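Long-range contact in aldehyde dehydrogenase (Bartonella henselae, PDB 3I44), which probably catalyses the oxidation of aldehydes to carboxylic acids with NAD(P)+ as hydride acceptor: residues V45-A53 against M379-P387. The protein carries 1 engineered substitution. Sequence-based numbering, arbitrary orientation.
With NA (sodium ion), chain B.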
loop_
_atom_site.group_PDB
_atom_site.type_symbol
_atom_site.label_atom_id
_atom_site.label_comp_id
_atom_site.label_asym_id
_atom_site.label_seq_id
_atom_site.Cartn_x
_atom_site.Cartn_y
_atom_site.Cartn_z
ATOM N N VAL A 45 -8.302 -19.068 28.171
ATOM C CA VAL A 45 -9.154 -17.997 27.717
ATOM C C VAL A 45 -10.045 -17.598 28.894
ATOM O O VAL A 45 -10.767 -18.437 29.418
ATOM C CB VAL A 45 -10.022 -18.441 26.521
ATOM C CG1 VAL A 45 -10.900 -17.304 26.041
ATOM C CG2 VAL A 45 -9.138 -18.953 25.391
ATOM N N ILE A 46 -9.999 -16.319 29.292
ATOM C CA ILE A 46 -10.811 -15.829 30.399
ATOM C C ILE A 46 -12.161 -15.263 29.922
ATOM O O ILE A 46 -12.222 -14.534 28.927
ATOM C CB ILE A 46 -10.050 -14.747 31.213
ATOM C CG1 ILE A 46 -8.751 -15.321 31.809
ATOM C CG2 ILE A 46 -10.915 -14.158 32.338
ATOM C CD1 ILE A 46 -8.930 -16.613 32.584
ATOM N N ASP A 47 -13.233 -15.655 30.614
ATOM C CA ASP A 47 -14.547 -15.032 30.545
ATOM C C ASP A 47 -14.516 -13.774 31.405
ATOM O O ASP A 47 -14.456 -13.892 32.638
ATOM C CB ASP A 47 -15.586 -16.005 31.085
ATOM C CG ASP A 47 -17.012 -15.453 31.028
ATOM O OD1 ASP A 47 -17.194 -14.206 31.065
ATOM O OD2 ASP A 47 -17.950 -16.289 30.940
ATOM N N PRO A 48 -14.530 -12.561 30.769
ATOM C CA PRO A 48 -14.349 -11.317 31.493
ATOM C C PRO A 48 -15.532 -10.919 32.389
ATOM O O PRO A 48 -15.393 -9.996 33.170
ATOM C CB PRO A 48 -14.196 -10.295 30.383
ATOM C CG PRO A 48 -15.105 -10.829 29.306
ATOM C CD PRO A 48 -14.859 -12.311 29.356
ATOM N N SER A 49 -16.668 -11.595 32.237
ATOM C CA SER A 49 -17.838 -11.328 33.046
ATOM C C SER A 49 -17.641 -11.947 34.450
ATOM O O SER A 49 -18.200 -11.437 35.435
ATOM C CB SER A 49 -19.119 -11.858 32.357
ATOM O OG SER A 49 -19.497 -11.043 31.229
ATOM N N THR A 50 -16.817 -13.000 34.525
ATOM C CA THR A 50 -16.551 -13.738 35.776
ATOM C C THR A 50 -15.083 -13.758 36.254
ATOM O O THR A 50 -14.828 -14.044 37.421
ATOM C CB THR A 50 -16.953 -15.214 35.634
ATOM O OG1 THR A 50 -16.205 -15.801 34.559
ATOM C CG2 THR A 50 -18.457 -15.364 35.376
ATOM N N GLU A 51 -14.128 -13.470 35.379
ATOM C CA GLU A 51 -12.686 -13.637 35.670
ATOM C C GLU A 51 -12.218 -15.092 35.689
ATOM O O GLU A 51 -11.083 -15.367 36.048
ATOM C CB GLU A 51 -12.250 -12.924 36.962
ATOM C CG GLU A 51 -12.606 -11.476 36.958
ATOM C CD GLU A 51 -11.939 -10.648 38.065
ATOM O OE1 GLU A 51 -10.735 -10.816 38.364
ATOM O OE2 GLU A 51 -12.635 -9.768 38.594
ATOM N N GLU A 52 -13.068 -16.012 35.258
ATOM C CA GLU A 52 -12.733 -17.437 35.253
ATOM C C GLU A 52 -12.385 -17.948 33.860
ATOM O O GLU A 52 -12.903 -17.438 32.855
ATOM C CB GLU A 52 -13.891 -18.226 35.833
ATOM C CG GLU A 52 -13.964 -18.065 37.369
ATOM C CD GLU A 52 -15.332 -18.358 37.962
ATOM O OE1 GLU A 52 -16.200 -18.944 37.261
ATOM O OE2 GLU A 52 -15.533 -17.987 39.149
ATOM N N ALA A 53 -11.490 -18.934 33.820
ATOM C CA ALA A 53 -11.127 -19.630 32.608
ATOM C C ALA A 53 -12.330 -20.383 32.007
ATOM O O ALA A 53 -12.992 -21.150 32.704
ATOM C CB ALA A 53 -9.939 -20.613 32.899
ATOM N N MET A 379 -20.991 -4.846 41.791
ATOM C CA MET A 379 -20.271 -5.856 41.013
ATOM C C MET A 379 -19.051 -6.274 41.828
ATOM O O MET A 379 -18.271 -5.430 42.236
ATOM C CB MET A 379 -19.799 -5.273 39.673
ATOM C CG MET A 379 -20.841 -4.477 38.868
ATOM S SD MET A 379 -21.738 -5.513 37.736
ATOM C CE MET A 379 -23.087 -6.002 38.819
ATOM N N GLU A 380 -18.881 -7.569 42.046
ATOM C CA GLU A 380 -17.823 -8.076 42.925
ATOM C C GLU A 380 -16.602 -8.528 42.119
ATOM O O GLU A 380 -15.463 -8.440 42.588
ATOM C CB GLU A 380 -18.365 -9.239 43.768
ATOM N N ARG A 381 -16.863 -9.002 40.898
ATOM C CA ARG A 381 -15.833 -9.504 39.999
ATOM C C ARG A 381 -16.217 -9.211 38.547
ATOM O O ARG A 381 -17.350 -8.864 38.259
ATOM C CB ARG A 381 -15.684 -10.997 40.181
ATOM C CG ARG A 381 -16.966 -11.700 39.963
ATOM C CD ARG A 381 -16.847 -13.166 40.202
ATOM N NE ARG A 381 -18.034 -13.809 39.638
ATOM C CZ ARG A 381 -18.134 -15.104 39.339
ATOM N NH1 ARG A 381 -17.107 -15.926 39.554
ATOM N NH2 ARG A 381 -19.266 -15.574 38.818
ATOM N N GLY A 382 -15.252 -9.384 37.658
ATOM C CA GLY A 382 -15.390 -9.045 36.237
ATOM C C GLY A 382 -14.780 -7.691 35.961
ATOM O O GLY A 382 -14.682 -6.848 36.850
ATOM N N TYR A 383 -14.397 -7.463 34.713
ATOM C CA TYR A 383 -13.712 -6.240 34.311
ATOM C C TYR A 383 -14.725 -5.138 33.936
ATOM O O TYR A 383 -14.710 -4.605 32.826
ATOM C CB TYR A 383 -12.752 -6.554 33.145
ATOM C CG TYR A 383 -11.898 -7.801 33.411
ATOM C CD1 TYR A 383 -11.151 -7.931 34.596
ATOM C CD2 TYR A 383 -11.874 -8.862 32.512
ATOM C CE1 TYR A 383 -10.407 -9.103 34.865
ATOM C CE2 TYR A 383 -11.139 -10.011 32.768
ATOM C CZ TYR A 383 -10.386 -10.122 33.946
ATOM O OH TYR A 383 -9.664 -11.283 34.195
ATOM N N TYR A 384 -15.573 -4.772 34.890
ATOM C CA TYR A 384 -16.617 -3.766 34.648
ATOM C C TYR A 384 -16.112 -2.374 34.874
ATOM O O TYR A 384 -15.563 -2.067 35.950
ATOM C CB TYR A 384 -17.812 -4.026 35.555
ATOM C CG TYR A 384 -18.465 -5.354 35.256
ATOM C CD1 TYR A 384 -19.289 -5.505 34.144
ATOM C CD2 TYR A 384 -18.276 -6.450 36.078
ATOM C CE1 TYR A 384 -19.895 -6.714 33.857
ATOM C CE2 TYR A 384 -18.877 -7.678 35.788
ATOM C CZ TYR A 384 -19.684 -7.795 34.678
ATOM O OH TYR A 384 -20.286 -8.990 34.404
ATOM N N VAL A 385 -16.277 -1.537 33.849
ATOM C CA VAL A 385 -15.864 -0.166 33.877
ATOM C C VAL A 385 -17.149 0.661 33.957
ATOM O O VAL A 385 -18.153 0.334 33.320
ATOM C CB VAL A 385 -15.031 0.200 32.621
ATOM C CG1 VAL A 385 -14.653 1.685 32.616
ATOM C CG2 VAL A 385 -13.766 -0.663 32.520
ATOM N N ARG A 386 -17.112 1.725 34.739
ATOM C CA ARG A 386 -18.264 2.597 34.891
ATOM C C ARG A 386 -18.390 3.514 33.687
ATOM O O ARG A 386 -17.418 4.185 33.327
ATOM C CB ARG A 386 -18.096 3.473 36.150
ATOM C CG ARG A 386 -18.038 2.708 37.455
ATOM C CD ARG A 386 -17.417 3.517 38.592
ATOM N NE ARG A 386 -18.248 4.653 38.995
ATOM C CZ ARG A 386 -17.808 5.671 39.733
ATOM N NH1 ARG A 386 -16.550 5.716 40.150
ATOM N NH2 ARG A 386 -18.631 6.654 40.082
ATOM N N PRO A 387 -19.600 3.629 33.104
ATOM C CA PRO A 387 -19.783 4.655 32.090
ATOM C C PRO A 387 -19.380 6.024 32.619
ATOM O O PRO A 387 -19.922 6.497 33.620
ATOM C CB PRO A 387 -21.275 4.599 31.795
ATOM C CG PRO A 387 -21.677 3.239 32.118
ATOM C CD PRO A 387 -20.788 2.780 33.252
HETATM NA NA NA B . -11.167 -13.662 26.833
HETATM O O HOH W 1 -8.740 -14.313 27.687
HETATM O O HOH W 2 -8.549 -11.335 36.514
HETATM O O HOH W 3 -10.505 -12.074 27.907
#
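The turn of the β-hairpin between strands 42-47 and 52-58 docks on the loop leading into strand 388-391, and two backbone N-H groups of that loop are taken up by the turn. Y383 N donates to P48 O (3.1 Å), meeting the carbonyl almost head-on at 165°. One residue earlier, G382 N donates to E51 OE2 (2.8 Å), which accepts with its anti lone pair. The E51 chain runs extended beyond CG (chi2 -167°), carrying the carboxylate to the backbone of G382. E51 OE1 holds a water (2.9 Å) that also lies 2.6 Å from Y383 OH in the ring plane, so one oxygen meets the loop directly and the other through a water. P48 CB packs 3.5 Å from Y383 CD2, while I46 CG2 comes in at the ring edge, 3.6 Å from Y383 OH; helix 348-363 also touches this tyrosine. Farther out, R381 lays one guanidinium face against T50, with T50 CB over the centre of that face. R381 NH1 forms a salt bridge to E52 OE2 (2.6 Å), bent at 119° and therefore weak as a hydrogen bond. Within the turn, D47 OD1 accepts from S49 N in an Asx turn and T50 OG1 from E52 N in an ST turn. I46 O binds the sodium ion (2.5 Å) together with the carbonyls of E112 and I199, placing this hairpin-to-loop junction beside the cation site of the aldehyde dehydrogenase fold.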